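Local coordinates for putative phosphohistidine phosphatase SixA (Agrobacterium tumefaciens, PDB 2RFL), which is a putative phosphohistidine phosphatase of the histidine phosphatase superfamily, probably removing phosphoryl groups from phosphohistidine, at residues Leu13-Lys18 with Phe140-Gly144. Sequence-based numbering, arbitrary orientation.
Sequences LLRHAK and FPTSG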
# COMPACT_ATOMS: atom_id res chain seq x y z
N LEU A 13 -2.07 0.34 -3.43
CA LEU A 13 -1.31 -0.68 -2.70
C LEU A 13 0.11 -0.26 -2.40
O LEU A 13 0.98 -0.25 -3.31
CB LEU A 13 -1.23 -1.98 -3.52
CG LEU A 13 -2.44 -2.75 -4.00
CD1 LEU A 13 -1.92 -3.91 -4.80
CD2 LEU A 13 -3.22 -3.24 -2.84
N LEU A 14 0.35 -0.00 -1.11
CA LEU A 14 1.57 0.59 -0.58
C LEU A 14 2.32 -0.37 0.36
O LEU A 14 1.84 -0.76 1.43
CB LEU A 14 1.27 1.94 0.16
CG LEU A 14 2.43 2.70 0.86
CD1 LEU A 14 3.58 3.11 -0.10
CD2 LEU A 14 1.99 3.92 1.69
N ARG A 15 3.53 -0.73 -0.03
CA ARG A 15 4.36 -1.48 0.87
C ARG A 15 5.04 -0.47 1.78
O ARG A 15 5.36 0.63 1.35
CB ARG A 15 5.35 -2.36 0.15
CG ARG A 15 6.12 -3.26 1.12
CD ARG A 15 6.86 -4.40 0.47
NE ARG A 15 7.75 -4.98 1.44
CZ ARG A 15 8.95 -5.49 1.13
NH1 ARG A 15 9.35 -5.54 -0.14
NH2 ARG A 15 9.73 -5.97 2.09
N HIS A 16 5.20 -0.84 3.05
CA HIS A 16 5.82 0.01 4.04
C HIS A 16 7.25 0.29 3.57
O HIS A 16 7.82 -0.47 2.77
CB HIS A 16 5.81 -0.66 5.44
CG HIS A 16 6.68 -1.88 5.52
ND1 HIS A 16 8.05 -1.81 5.67
CD2 HIS A 16 6.38 -3.20 5.43
CE1 HIS A 16 8.55 -3.04 5.67
NE2 HIS A 16 7.56 -3.89 5.54
N ALA A 17 7.80 1.42 4.03
CA ALA A 17 9.14 1.83 3.69
C ALA A 17 10.17 0.91 4.36
O ALA A 17 9.78 0.04 5.17
CB ALA A 17 9.35 3.29 4.11
N LYS A 18 11.45 1.09 4.00
CA LYS A 18 12.56 0.28 4.53
C LYS A 18 12.69 0.38 6.04
O LYS A 18 12.77 1.48 6.61
CB LYS A 18 13.91 0.62 3.84
CG LYS A 18 15.10 -0.28 4.25
CD LYS A 18 16.39 -0.04 3.47
CE LYS A 18 16.45 -0.85 2.16
NZ LYS A 18 16.01 -2.30 2.24
N PHE A 140 7.72 -6.82 -5.25
CA PHE A 140 7.01 -5.61 -4.77
C PHE A 140 7.87 -4.92 -3.68
O PHE A 140 7.91 -5.38 -2.52
CB PHE A 140 5.64 -6.04 -4.25
CG PHE A 140 4.63 -4.93 -4.13
CD1 PHE A 140 4.92 -3.77 -3.41
CD2 PHE A 140 3.37 -5.08 -4.69
CE1 PHE A 140 3.98 -2.74 -3.26
CE2 PHE A 140 2.41 -4.07 -4.55
CZ PHE A 140 2.74 -2.88 -3.83
N PRO A 141 8.57 -3.83 -4.06
CA PRO A 141 9.54 -3.15 -3.21
C PRO A 141 8.92 -2.32 -2.05
O PRO A 141 7.71 -2.07 -2.02
CB PRO A 141 10.28 -2.25 -4.21
CG PRO A 141 9.26 -1.94 -5.29
CD PRO A 141 8.42 -3.17 -5.38
N THR A 142 9.78 -1.90 -1.11
CA THR A 142 9.36 -1.07 0.01
C THR A 142 9.00 0.32 -0.43
O THR A 142 9.71 0.93 -1.20
CB THR A 142 10.44 -0.91 1.09
OG1 THR A 142 11.65 -0.37 0.51
CG2 THR A 142 10.68 -2.22 1.83
N SER A 143 7.91 0.84 0.12
CA SER A 143 7.27 2.09 -0.36
C SER A 143 6.94 2.13 -1.85
O SER A 143 6.89 3.22 -2.43
CB SER A 143 8.02 3.36 0.04
OG SER A 143 7.11 4.43 -0.10
N GLY A 144 6.71 0.93 -2.43
CA GLY A 144 6.18 0.76 -3.79
C GLY A 144 4.67 0.99 -3.78
O GLY A 144 3.97 0.49 -2.92
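Phe140 O is gripped twice, by Arg15 NH1 at 2.8 Å and by Asn116 ND2 from the loop after strand 109-114. Arg15 and His16 begin Arg-His-Ala, this chain's version of the Arg-His-Gly motif of histidine phosphatases, at the end of a central strand; in relatives this histidine takes up the phosphoryl group. The arginine suits the place because its long chain, extended from CG to NE with CG anti to the backbone N (chi1 -174°), reaches across to the turn and holds the carbonyl in the guanidinium plane. Thr142 CG2 lies over one guanidinium face, 3.8 Å from CZ, while Thr142 OG1 bonds Glu40 of helix 35-51. On the backbone, Arg15 N reaches Gly144 O at 3.2 Å, joining the strand to the type II turn of Pro141-Gly144. Gly144 N closes that turn on Pro141 O, and glycine, lacking a side chain, lets this carbonyl lie close. Ser143 takes the left-handed conformation (phi 53°) of the third turn position. Ser143 N bonds His16 O at 3.0 Å from above the carbonyl plane, and Arg15 O weakly. The apolar Phe140 ring suits its neighbours Met119 and Leu123, with Leu13 O at its edge, 3.2 Å from CZ. His16 sets out from the backbone away from the turn, and its ND1 bonds Ala17 O at 2.6 Å.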